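Local coordinates for uncharacterized protein (Bifidobacterium adolescentis ATCC 15703, PDB 3CPG), which probably binds pyridoxal 5'-phosphate and takes part in the homeostasis of this cofactor, as a TIM-barrel member of the YggS/PROSC family, at residues Asp27-Val32 against Ile68-Arg73; Arg31-Ile36 against Val50-Ala55; Ala38-Ala43 against Leu252-Gly257; Ile75-Pro80 against Ile115-Ile120. All coordinates share one frame; numbering follows the deposited sequence.

Contact 1 (Asp27-Val32 against Ile68-Arg73); sequences DGVHRV and IDAGVR
Val29 lies against Ala70, where helix 61-69 runs out, its CB 3.7 Å from CB of Ala70 and its two methyls meeting different parts of that residue. CG1, anti to the backbone N (chi1 172°), sits 3.6 Å from the carbonyl O of Ala70. The other branch, CG2, meets CB of Ala70 and lies 3.9 Å from the CG2 methyl of Val72, which is near both methyls of Val29; the two valine side chains cross at about a right angle. An alanine in place of Val29 would probably open a gap beside Val72 and over the Ala70 carbonyl, since both methyls that fill it would be gone. One residue on, the imidazole of His30 comes to the same carbonyl: Ala70 O lies at the ring edge, near its plane, 3.3 Å from NE2. In the TIM-barrel fold this places helix 19-42 beside the point where helix 61-69 gives way to the loop leading into strand 75-77. A Schellman motif makes that turn: Gly71 has a positive phi of 134°, where a side chain would jam against the carbonyl O of Ala70, and its N donates to Ile68 O. Arg73 adds a second donor to this oxygen, NH1 to Ile68 O at 2.8 Å, with that oxygen in the guanidinium plane, and the same NH1 also bonds Val72 O, approaching from above that carbonyl's plane. Ile267 and Ala67 also touch Val29.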
loop_
_atom_site.group_PDB
_atom_site.type_symbol
_atom_site.label_atom_id
_atom_site.label_comp_id
_atom_site.label_asym_id
_atom_site.label_seq_id
_atom_site.Cartn_x
_atom_site.Cartn_y
_atom_site.Cartn_z
ATOM N N ASP A 27 -2.776 -0.072 21.376
ATOM C CA ASP A 27 -2.049 -1.289 21.715
ATOM C C ASP A 27 -1.842 -2.126 20.459
ATOM O O ASP A 27 -0.810 -2.781 20.301
ATOM C CB ASP A 27 -2.812 -2.109 22.759
ATOM C CG ASP A 27 -2.859 -1.431 24.114
ATOM O OD1 ASP A 27 -1.950 -0.633 24.416
ATOM O OD2 ASP A 27 -3.797 -1.712 24.888
ATOM N N GLY A 28 -2.831 -2.097 19.571
ATOM C CA GLY A 28 -2.731 -2.842 18.326
ATOM C C GLY A 28 -1.564 -2.352 17.492
ATOM O O GLY A 28 -0.773 -3.150 16.976
ATOM N N VAL A 29 -1.451 -1.033 17.353
ATOM C CA VAL A 29 -0.365 -0.438 16.583
ATOM C C VAL A 29 0.977 -0.752 17.228
ATOM O O VAL A 29 1.934 -1.107 16.547
ATOM C CB VAL A 29 -0.501 1.100 16.490
ATOM C CG1 VAL A 29 0.750 1.693 15.850
ATOM C CG2 VAL A 29 -1.723 1.468 15.675
ATOM N N HIS A 30 1.048 -0.620 18.546
ATOM C CA HIS A 30 2.295 -0.891 19.242
ATOM C C HIS A 30 2.718 -2.350 19.101
ATOM O O HIS A 30 3.898 -2.631 18.897
ATOM C CB HIS A 30 2.170 -0.492 20.715
ATOM C CG HIS A 30 2.060 0.988 20.924
ATOM N ND1 HIS A 30 1.714 1.550 22.134
ATOM C CD2 HIS A 30 2.271 2.022 20.075
ATOM C CE1 HIS A 30 1.719 2.867 22.023
ATOM N NE2 HIS A 30 2.055 3.179 20.784
ATOM N N ARG A 31 1.765 -3.276 19.197
ATOM C CA ARG A 31 2.084 -4.699 19.062
ATOM C C ARG A 31 2.615 -4.993 17.662
ATOM O O ARG A 31 3.573 -5.745 17.491
ATOM C CB ARG A 31 0.851 -5.575 19.316
ATOM C CG ARG A 31 0.536 -5.833 20.779
ATOM C CD ARG A 31 -0.371 -7.051 20.928
ATOM N NE ARG A 31 -1.680 -6.848 20.315
ATOM C CZ ARG A 31 -2.651 -6.117 20.852
ATOM N NH1 ARG A 31 -2.463 -5.517 22.020
ATOM N NH2 ARG A 31 -3.812 -5.988 20.225
ATOM N N VAL A 32 1.979 -4.397 16.660
ATOM C CA VAL A 32 2.389 -4.593 15.276
ATOM C C VAL A 32 3.770 -4.001 15.028
ATOM O O VAL A 32 4.595 -4.608 14.348
ATOM C CB VAL A 32 1.373 -3.959 14.295
ATOM C CG1 VAL A 32 1.938 -3.956 12.873
ATOM C CG2 VAL A 32 0.065 -4.746 14.332
ATOM N N ILE A 68 -2.892 6.613 13.708
ATOM C CA ILE A 68 -1.819 7.522 13.327
ATOM C C ILE A 68 -1.179 8.114 14.574
ATOM O O ILE A 68 0.043 8.213 14.660
ATOM C CB ILE A 68 -2.350 8.633 12.396
ATOM C CG1 ILE A 68 -2.565 8.042 10.998
ATOM C CG2 ILE A 68 -1.374 9.814 12.346
ATOM C CD1 ILE A 68 -3.399 8.911 10.066
ATOM N N ASP A 69 -1.998 8.487 15.553
ATOM C CA ASP A 69 -1.458 9.051 16.781
ATOM C C ASP A 69 -0.593 8.039 17.524
ATOM O O ASP A 69 0.303 8.419 18.283
ATOM C CB ASP A 69 -2.584 9.539 17.698
ATOM C CG ASP A 69 -3.186 10.852 17.232
ATOM O OD1 ASP A 69 -2.447 11.662 16.634
ATOM O OD2 ASP A 69 -4.388 11.082 17.479
ATOM N N ALA A 70 -0.860 6.754 17.300
ATOM C CA ALA A 70 -0.106 5.692 17.964
ATOM C C ALA A 70 1.195 5.336 17.255
ATOM O O ALA A 70 1.973 4.526 17.760
ATOM C CB ALA A 70 -0.969 4.449 18.107
ATOM N N GLY A 71 1.426 5.920 16.082
ATOM C CA GLY A 71 2.661 5.639 15.370
ATOM C C GLY A 71 2.555 5.333 13.887
ATOM O O GLY A 71 3.579 5.277 13.197
ATOM N N VAL A 72 1.340 5.123 13.388
ATOM C CA VAL A 72 1.156 4.826 11.967
ATOM C C VAL A 72 1.468 6.055 11.120
ATOM O O VAL A 72 1.015 7.155 11.425
ATOM C CB VAL A 72 -0.284 4.363 11.679
ATOM C CG1 VAL A 72 -0.516 4.302 10.178
ATOM C CG2 VAL A 72 -0.514 2.992 12.304
ATOM N N ARG A 73 2.241 5.864 10.053
ATOM C CA ARG A 73 2.618 6.970 9.182
ATOM C C ARG A 73 2.294 6.706 7.714
ATOM O O ARG A 73 2.872 7.319 6.823
ATOM C CB ARG A 73 4.108 7.269 9.345
ATOM C CG ARG A 73 4.471 7.767 10.736
ATOM C CD ARG A 73 3.936 9.179 10.972
ATOM N NE ARG A 73 4.248 9.679 12.312
ATOM C CZ ARG A 73 3.505 9.445 13.389
ATOM N NH1 ARG A 73 2.400 8.719 13.290
ATOM N NH2 ARG A 73 3.866 9.939 14.566
#

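Contact 2 (Arg31-Ile36 against Val50-Ala55); sequences RVLDRI and VRLLAA
This is a buried helix-on-strand contact, purely apolar, in which helix 19-42 packs against strand 51-55 from outside the barrel. Val32, Leu33 and Ile36 of the helix all rest on Leu52, and Ile36 goes on to reach Val50. Leu52 divides its two methyls between partners: CD1 meets CG1 of Val32 at 3.8 Å, while CD2 touches CD2 of Leu33 at 3.7 Å. Its CG is anti to the backbone N (chi1 167°), which puts CG, where the chain forks, on the helix side, and both helix side chains cross it at about a right angle. The CB of Leu52 is taken by Ile36, whose CD1 lies 3.7 Å away. The short segments run roughly antiparallel, with an angle of 147° and axes 9.7 Å apart, the helix lying on the outside of the parallel TIM barrel and preceding the strand in the chain. Ile36 spans Leu52 and Val50, the residue just ahead of the strand, by spreading its branches: while CD1 rests on Leu52, CG2 comes within 3.8 Å of CB of Val50. With an alanine at Ile36, Val50 and the CB of Leu52 would probably lose their cover from the helix, leaving a gap between helix and strand. The apolar layer continues onto the next strand, 260-263, where Val261 touches both Ile36 and Val50, and Val263 touches Leu52. Arg35, on another side of the helix, forms a salt bridge with Glu251 of helix 250-255.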
loop_
_atom_site.group_PDB
_atom_site.type_symbol
_atom_site.label_atom_id
_atom_site.label_comp_id
_atom_site.label_asym_id
_atom_site.label_seq_id
_atom_site.Cartn_x
_atom_site.Cartn_y
_atom_site.Cartn_z
ATOM N N ARG A 31 1.765 -3.276 19.197
ATOM C CA ARG A 31 2.084 -4.699 19.062
ATOM C C ARG A 31 2.615 -4.993 17.662
ATOM O O ARG A 31 3.573 -5.745 17.491
ATOM C CB ARG A 31 0.851 -5.575 19.316
ATOM C CG ARG A 31 0.536 -5.833 20.779
ATOM C CD ARG A 31 -0.371 -7.051 20.928
ATOM N NE ARG A 31 -1.680 -6.848 20.315
ATOM C CZ ARG A 31 -2.651 -6.117 20.852
ATOM N NH1 ARG A 31 -2.463 -5.517 22.020
ATOM N NH2 ARG A 31 -3.812 -5.988 20.225
ATOM N N VAL A 32 1.979 -4.397 16.660
ATOM C CA VAL A 32 2.389 -4.593 15.276
ATOM C C VAL A 32 3.770 -4.001 15.028
ATOM O O VAL A 32 4.595 -4.608 14.348
ATOM C CB VAL A 32 1.373 -3.959 14.295
ATOM C CG1 VAL A 32 1.938 -3.956 12.873
ATOM C CG2 VAL A 32 0.065 -4.746 14.332
ATOM N N LEU A 33 4.027 -2.816 15.574
ATOM C CA LEU A 33 5.334 -2.196 15.393
ATOM C C LEU A 33 6.404 -3.073 16.023
ATOM O O LEU A 33 7.494 -3.224 15.466
ATOM C CB LEU A 33 5.369 -0.800 16.014
ATOM C CG LEU A 33 4.586 0.264 15.247
ATOM C CD1 LEU A 33 4.636 1.582 16.006
ATOM C CD2 LEU A 33 5.173 0.423 13.849
ATOM N N ASP A 34 6.092 -3.652 17.181
ATOM C CA ASP A 34 7.042 -4.531 17.852
ATOM C C ASP A 34 7.273 -5.780 17.004
ATOM O O ASP A 34 8.399 -6.253 16.884
ATOM C CB ASP A 34 6.537 -4.942 19.243
ATOM C CG ASP A 34 6.550 -3.793 20.241
ATOM O OD1 ASP A 34 7.284 -2.807 20.024
ATOM O OD2 ASP A 34 5.833 -3.888 21.259
ATOM N N ARG A 35 6.204 -6.313 16.417
ATOM C CA ARG A 35 6.326 -7.503 15.574
ATOM C C ARG A 35 7.205 -7.197 14.370
ATOM O O ARG A 35 8.040 -8.011 13.972
ATOM C CB ARG A 35 4.951 -7.976 15.092
ATOM C CG ARG A 35 4.128 -8.677 16.154
ATOM C CD ARG A 35 2.744 -9.034 15.635
ATOM N NE ARG A 35 2.798 -9.943 14.493
ATOM C CZ ARG A 35 1.728 -10.374 13.833
ATOM N NH1 ARG A 35 0.517 -9.974 14.200
ATOM N NH2 ARG A 35 1.865 -11.217 12.817
ATOM N N ILE A 36 7.009 -6.024 13.781
ATOM C CA ILE A 36 7.812 -5.628 12.634
ATOM C C ILE A 36 9.281 -5.575 13.048
ATOM O O ILE A 36 10.143 -6.128 12.365
ATOM C CB ILE A 36 7.349 -4.257 12.084
ATOM C CG1 ILE A 36 5.936 -4.405 11.503
ATOM C CG2 ILE A 36 8.323 -3.748 11.019
ATOM C CD1 ILE A 36 5.308 -3.106 11.022
ATOM N N VAL A 50 11.316 -1.727 7.022
ATOM C CA VAL A 50 9.917 -2.022 6.725
ATOM C C VAL A 50 8.989 -0.930 7.237
ATOM O O VAL A 50 9.083 -0.528 8.394
ATOM C CB VAL A 50 9.485 -3.354 7.383
ATOM C CG1 VAL A 50 8.044 -3.683 7.008
ATOM C CG2 VAL A 50 10.421 -4.474 6.958
ATOM N N ARG A 51 8.098 -0.450 6.376
ATOM C CA ARG A 51 7.147 0.576 6.781
ATOM C C ARG A 51 5.783 -0.058 6.997
ATOM O O ARG A 51 5.394 -0.992 6.287
ATOM C CB ARG A 51 7.036 1.686 5.731
ATOM C CG ARG A 51 8.213 2.646 5.713
ATOM C CD ARG A 51 7.877 3.928 4.965
ATOM N NE ARG A 51 7.679 3.699 3.538
ATOM C CZ ARG A 51 7.221 4.614 2.690
ATOM N NH1 ARG A 51 6.905 5.829 3.125
ATOM N NH2 ARG A 51 7.084 4.318 1.404
ATOM N N LEU A 52 5.065 0.449 7.990
ATOM C CA LEU A 52 3.742 -0.058 8.308
ATOM C C LEU A 52 2.651 0.770 7.649
ATOM O O LEU A 52 2.589 1.989 7.831
ATOM C CB LEU A 52 3.522 -0.051 9.823
ATOM C CG LEU A 52 2.092 -0.266 10.330
ATOM C CD1 LEU A 52 1.571 -1.650 9.932
ATOM C CD2 LEU A 52 2.081 -0.107 11.846
ATOM N N LEU A 53 1.807 0.101 6.869
ATOM C CA LEU A 53 0.673 0.750 6.228
ATOM C C LEU A 53 -0.545 0.180 6.926
ATOM O O LEU A 53 -0.726 -1.038 6.971
ATOM C CB LEU A 53 0.594 0.423 4.728
ATOM C CG LEU A 53 -0.675 0.869 3.969
ATOM C CD1 LEU A 53 -0.400 0.841 2.489
ATOM C CD2 LEU A 53 -1.854 -0.040 4.254
ATOM N N ALA A 54 -1.372 1.046 7.494
ATOM C CA ALA A 54 -2.567 0.563 8.156
ATOM C C ALA A 54 -3.666 0.458 7.105
ATOM O O ALA A 54 -3.932 1.423 6.392
ATOM C CB ALA A 54 -2.984 1.526 9.268
ATOM N N ALA A 55 -4.265 -0.723 6.986
ATOM C CA ALA A 55 -5.355 -0.943 6.039
ATOM C C ALA A 55 -6.562 -0.420 6.799
ATOM O O ALA A 55 -7.013 -1.042 7.760
ATOM C CB ALA A 55 -5.508 -2.432 5.739
#

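Contact 3 (Ala38-Ala43 against Leu252-Gly257)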
loop_
_atom_site.group_PDB
_atom_site.type_symbol
_atom_site.label_atom_id
_atom_site.label_comp_id
_atom_site.label_asym_id
_atom_site.label_seq_id
_atom_site.Cartn_x
_atom_site.Cartn_y
_atom_site.Cartn_z
ATOM N N ALA A 38 10.744 -7.094 15.540
ATOM C CA ALA A 38 11.213 -8.450 15.824
ATOM C C ALA A 38 11.484 -9.215 14.528
ATOM O O ALA A 38 12.442 -9.985 14.440
ATOM C CB ALA A 38 10.181 -9.201 16.674
ATOM N N ALA A 39 10.638 -8.993 13.524
ATOM C CA ALA A 39 10.788 -9.666 12.236
ATOM C C ALA A 39 12.041 -9.185 11.515
ATOM O O ALA A 39 12.744 -9.975 10.894
ATOM C CB ALA A 39 9.563 -9.419 11.370
ATOM N N GLU A 40 12.311 -7.886 11.584
ATOM C CA GLU A 40 13.496 -7.336 10.935
ATOM C C GLU A 40 14.744 -7.934 11.584
ATOM O O GLU A 40 15.688 -8.320 10.899
ATOM C CB GLU A 40 13.519 -5.811 11.069
ATOM C CG GLU A 40 12.327 -5.116 10.423
ATOM C CD GLU A 40 12.345 -3.611 10.627
ATOM O OE1 GLU A 40 12.580 -3.172 11.774
ATOM O OE2 GLU A 40 12.116 -2.869 9.648
ATOM N N GLU A 41 14.729 -8.009 12.910
ATOM C CA GLU A 41 15.844 -8.563 13.677
ATOM C C GLU A 41 16.114 -10.013 13.273
ATOM O O GLU A 41 17.259 -10.404 13.038
ATOM C CB GLU A 41 15.521 -8.494 15.175
ATOM C CG GLU A 41 16.560 -9.132 16.101
ATOM C CD GLU A 41 17.834 -8.317 16.226
ATOM O OE1 GLU A 41 17.903 -7.213 15.649
ATOM O OE2 GLU A 41 18.771 -8.780 16.911
ATOM N N GLN A 42 15.052 -10.806 13.186
ATOM C CA GLN A 42 15.176 -12.214 12.824
ATOM C C GLN A 42 15.729 -12.389 11.413
ATOM O O GLN A 42 16.500 -13.315 11.150
ATOM C CB GLN A 42 13.809 -12.900 12.941
ATOM C CG GLN A 42 13.814 -14.387 12.613
ATOM C CD GLN A 42 14.712 -15.190 13.538
ATOM O OE1 GLN A 42 14.601 -15.105 14.760
ATOM N NE2 GLN A 42 15.604 -15.982 12.954
ATOM N N ALA A 43 15.338 -11.492 10.512
ATOM C CA ALA A 43 15.784 -11.550 9.123
ATOM C C ALA A 43 17.104 -10.813 8.918
ATOM O O ALA A 43 17.600 -10.721 7.799
ATOM C CB ALA A 43 14.715 -10.960 8.205
ATOM N N LEU A 252 6.796 -13.623 7.495
ATOM C CA LEU A 252 7.345 -14.261 6.300
ATOM C C LEU A 252 7.646 -13.228 5.211
ATOM O O LEU A 252 8.662 -13.307 4.521
ATOM C CB LEU A 252 6.360 -15.303 5.763
ATOM C CG LEU A 252 6.047 -16.489 6.680
ATOM C CD1 LEU A 252 4.895 -17.295 6.101
ATOM C CD2 LEU A 252 7.288 -17.356 6.840
ATOM N N ALA A 253 6.756 -12.256 5.063
ATOM C CA ALA A 253 6.942 -11.216 4.061
ATOM C C ALA A 253 8.217 -10.445 4.360
ATOM O O ALA A 253 9.014 -10.168 3.469
ATOM C CB ALA A 253 5.749 -10.262 4.062
ATOM N N ILE A 254 8.410 -10.101 5.625
ATOM C CA ILE A 254 9.594 -9.349 6.009
ATOM C C ILE A 254 10.860 -10.182 5.810
ATOM O O ILE A 254 11.898 -9.654 5.407
ATOM C CB ILE A 254 9.461 -8.844 7.460
ATOM C CG1 ILE A 254 8.316 -7.825 7.525
ATOM C CG2 ILE A 254 10.765 -8.207 7.922
ATOM C CD1 ILE A 254 7.958 -7.357 8.914
ATOM N N ALA A 255 10.772 -11.483 6.067
ATOM C CA ALA A 255 11.921 -12.359 5.867
ATOM C C ALA A 255 12.294 -12.379 4.386
ATOM O O ALA A 255 13.464 -12.555 4.036
ATOM C CB ALA A 255 11.599 -13.779 6.341
ATOM N N GLU A 256 11.300 -12.196 3.517
ATOM C CA GLU A 256 11.535 -12.209 2.077
ATOM C C GLU A 256 11.773 -10.833 1.444
ATOM O O GLU A 256 11.748 -10.696 0.222
ATOM C CB GLU A 256 10.379 -12.916 1.357
ATOM C CG GLU A 256 10.275 -14.425 1.621
ATOM C CD GLU A 256 11.540 -15.194 1.254
ATOM O OE1 GLU A 256 12.203 -14.834 0.257
ATOM O OE2 GLU A 256 11.861 -16.178 1.959
ATOM N N GLY A 257 11.982 -9.812 2.271
ATOM C CA GLY A 257 12.275 -8.487 1.740
ATOM C C GLY A 257 11.205 -7.408 1.662
ATOM O O GLY A 257 11.448 -6.349 1.082
#
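Ala39 meets Ile254 where the C-terminal turns of helix 19-42 and helix 250-255 come together. Its CB makes the closest approach, 3.6 Å from CD1 of Ile254 and 3.8 Å from CG2 of the same residue, resting against both branches of the isoleucine. The first torsion of Ile254 (chi1 -66°) sets CG1 anti to the carbonyl carbon and CG2 anti to the backbone N, and the extended chi2 of 173° carries CD1 to the Ala39 methyl. Glu40 follows with its side chain starting away from the other helix, yet its backbone N lies 4.0 Å from Ile254 CG2 and its CG lies beside that methyl. The carboxylate is used beyond this pair, OE2 accepting a hydrogen bond from Val50 N just ahead of strand 51-55. At the end of the segment Ala43 sets its CB 3.9 Å from CA of Ala255, and the backbones approach to 5.1 Å between the CA atoms of these two residues. Helix 250-255 stops here in a Schellman motif, with Gly257 at positive phi and its N bonded to Ile254 O; Arg45 NH1 donates to this oxygen as well. With small alanines at two of the three touching positions of 38-43, and Ile254 the main partner, the two ends are joined by close van der Waals packing, while the neighbouring polar groups bond to partners beyond the pair.

Contact 4 (Ile75-Pro80 against Ile115-Ile120); sequences IGENRP and IPFHLI
Ile75 lies over one face of the Phe117 ring, its CD1 3.9 Å from the ring centroid and only 7° off the normal, a CH-pi contact directed at the middle of the ring. CG1 takes the crowded position between the backbone N and the carbonyl carbon (chi1 66°), and from there it also touches CD2 of Phe117 at 3.8 Å. Glu77, next on the same face of the sheet, meets the ring differently: its CG lies at the edge, 3.6 Å from CE2. The chain bends at chi2 and takes the carboxylate onward to Thr56 and Lys86, with its plane 64° from that of the ring. These side chains stand on neighbouring parallel strands of the TIM barrel, 75-77 and 117-119, held by four backbone hydrogen bonds from Ile75 N to Pro116 O through to Ile120 N to Glu77 O. Gly76 pairs with His118 on the opposite face, where a CB at Gly76 would collide with CG2 of Ile120. The imidazole of His118 bonds Glu139 through ND1. CD1 of Leu119 lies 3.3 Å from Glu77 O; just past the strands, ND2 of Asn78 lies 3.4 Å from CG1 of Ile120. The side chain of Asn78 is about 4 Å from that of Lys57, the predicted attachment point for pyridoxal phosphate, which is not bound here.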
loop_
_atom_site.group_PDB
_atom_site.type_symbol
_atom_site.label_atom_id
_atom_site.label_comp_id
_atom_site.label_asym_id
_atom_site.label_seq_id
_atom_site.Cartn_x
_atom_site.Cartn_y
_atom_site.Cartn_z
ATOM N N ILE A 75 -1.329 5.079 5.340
ATOM C CA ILE A 75 -2.610 4.386 5.344
ATOM C C ILE A 75 -3.009 3.994 3.933
ATOM O O ILE A 75 -2.557 4.592 2.956
ATOM C CB ILE A 75 -3.759 5.244 5.945
ATOM C CG1 ILE A 75 -4.044 6.447 5.045
ATOM C CG2 ILE A 75 -3.400 5.681 7.366
ATOM C CD1 ILE A 75 -5.215 7.298 5.511
ATOM N N GLY A 76 -3.866 2.987 3.842
ATOM C CA GLY A 76 -4.336 2.522 2.555
ATOM C C GLY A 76 -5.784 2.094 2.657
ATOM O O GLY A 76 -6.147 1.316 3.538
ATOM N N GLU A 77 -6.613 2.626 1.766
ATOM C CA GLU A 77 -8.031 2.292 1.730
ATOM C C GLU A 77 -8.259 1.308 0.594
ATOM O O GLU A 77 -7.526 1.317 -0.396
ATOM C CB GLU A 77 -8.876 3.544 1.474
ATOM C CG GLU A 77 -9.029 4.493 2.658
ATOM C CD GLU A 77 -9.920 3.944 3.769
ATOM O OE1 GLU A 77 -10.782 3.084 3.489
ATOM O OE2 GLU A 77 -9.772 4.391 4.927
ATOM N N ASN A 78 -9.282 0.470 0.735
ATOM C CA ASN A 78 -9.605 -0.510 -0.295
ATOM C C ASN A 78 -10.557 0.032 -1.352
ATOM O O ASN A 78 -10.352 -0.174 -2.550
ATOM C CB ASN A 78 -10.234 -1.755 0.334
ATOM C CG ASN A 78 -9.219 -2.836 0.623
ATOM O OD1 ASN A 78 -9.241 -3.908 0.011
ATOM N ND2 ASN A 78 -8.315 -2.563 1.552
ATOM N N ARG A 79 -11.600 0.727 -0.911
ATOM C CA ARG A 79 -12.606 1.246 -1.829
ATOM C C ARG A 79 -12.573 2.749 -2.055
ATOM O O ARG A 79 -12.461 3.528 -1.111
ATOM C CB ARG A 79 -14.005 0.861 -1.338
ATOM C CG ARG A 79 -14.226 -0.632 -1.143
ATOM C CD ARG A 79 -15.671 -0.918 -0.772
ATOM N NE ARG A 79 -16.072 -0.214 0.444
ATOM C CZ ARG A 79 -17.315 -0.178 0.913
ATOM N NH1 ARG A 79 -18.287 -0.809 0.267
ATOM N NH2 ARG A 79 -17.589 0.489 2.027
ATOM N N PRO A 80 -12.678 3.178 -3.324
ATOM C CA PRO A 80 -12.667 4.606 -3.646
ATOM C C PRO A 80 -13.763 5.370 -2.903
ATOM O O PRO A 80 -13.578 6.530 -2.545
ATOM C CB PRO A 80 -12.875 4.617 -5.158
ATOM C CG PRO A 80 -12.155 3.383 -5.593
ATOM C CD PRO A 80 -12.586 2.364 -4.552
ATOM N N ILE A 115 2.423 11.732 5.274
ATOM C CA ILE A 115 1.809 10.423 5.486
ATOM C C ILE A 115 1.191 9.974 4.161
ATOM O O ILE A 115 0.218 10.558 3.684
ATOM C CB ILE A 115 0.698 10.477 6.567
ATOM C CG1 ILE A 115 1.319 10.742 7.938
ATOM C CG2 ILE A 115 -0.074 9.163 6.601
ATOM C CD1 ILE A 115 0.313 10.810 9.071
ATOM N N PRO A 116 1.772 8.945 3.529
ATOM C CA PRO A 116 1.210 8.481 2.255
ATOM C C PRO A 116 -0.215 7.962 2.423
ATOM O O PRO A 116 -0.545 7.345 3.434
ATOM C CB PRO A 116 2.181 7.385 1.830
ATOM C CG PRO A 116 3.483 7.873 2.392
ATOM C CD PRO A 116 3.080 8.321 3.782
ATOM N N PHE A 117 -1.055 8.226 1.427
ATOM C CA PHE A 117 -2.444 7.773 1.448
ATOM C C PHE A 117 -2.569 6.942 0.171
ATOM O O PHE A 117 -2.637 7.491 -0.923
ATOM C CB PHE A 117 -3.389 8.987 1.414
ATOM C CG PHE A 117 -4.840 8.667 1.703
ATOM C CD1 PHE A 117 -5.715 9.684 2.080
ATOM C CD2 PHE A 117 -5.341 7.375 1.570
ATOM C CE1 PHE A 117 -7.070 9.421 2.318
ATOM C CE2 PHE A 117 -6.689 7.101 1.806
ATOM C CZ PHE A 117 -7.555 8.127 2.180
ATOM N N HIS A 118 -2.552 5.622 0.321
ATOM C CA HIS A 118 -2.641 4.722 -0.824
ATOM C C HIS A 118 -4.000 4.082 -1.019
ATOM O O HIS A 118 -4.814 4.024 -0.101
ATOM C CB HIS A 118 -1.635 3.570 -0.688
ATOM C CG HIS A 118 -0.202 3.997 -0.689
ATOM N ND1 HIS A 118 0.832 3.108 -0.886
ATOM C CD2 HIS A 118 0.372 5.207 -0.486
ATOM C CE1 HIS A 118 1.984 3.752 -0.805
ATOM N NE2 HIS A 118 1.732 5.026 -0.563
ATOM N N LEU A 119 -4.235 3.616 -2.241
ATOM C CA LEU A 119 -5.445 2.875 -2.556
ATOM C C LEU A 119 -4.842 1.488 -2.710
ATOM O O LEU A 119 -3.923 1.299 -3.509
ATOM C CB LEU A 119 -6.074 3.302 -3.884
ATOM C CG LEU A 119 -7.320 2.449 -4.180
ATOM C CD1 LEU A 119 -8.431 2.835 -3.211
ATOM C CD2 LEU A 119 -7.784 2.643 -5.608
ATOM N N ILE A 120 -5.326 0.527 -1.932
ATOM C CA ILE A 120 -4.785 -0.820 -2.005
ATOM C C ILE A 120 -5.806 -1.839 -2.495
ATOM O O ILE A 120 -5.488 -3.017 -2.643
ATOM C CB ILE A 120 -4.216 -1.253 -0.635
ATOM C CG1 ILE A 120 -5.332 -1.294 0.407
ATOM C CG2 ILE A 120 -3.144 -0.266 -0.189
ATOM C CD1 ILE A 120 -4.871 -1.753 1.786
#

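Contacts 1, 2 and 3 follow one another along helix 19-42, which packs in turn on the end of helix 61-69, on strand 51-55 and on helix 250-255. Contacts 1 and 2 have centres about 7 Å apart and share Arg31 and Val32; the centre of contact 3 is about 12 Å from that of contact 2, and Glu40 OE2 links those two through Val50 N. Contact 4 belongs to the barrel sheet itself, its centre about 15 Å from that of contact 2, and a backbone hydrogen bond between Gly76 N and Ala54 O joins their adjacent strands. Contact 3 bridges 208 intervening residues, with contact 4 nested within, and so brings the first and last parts of the barrel together.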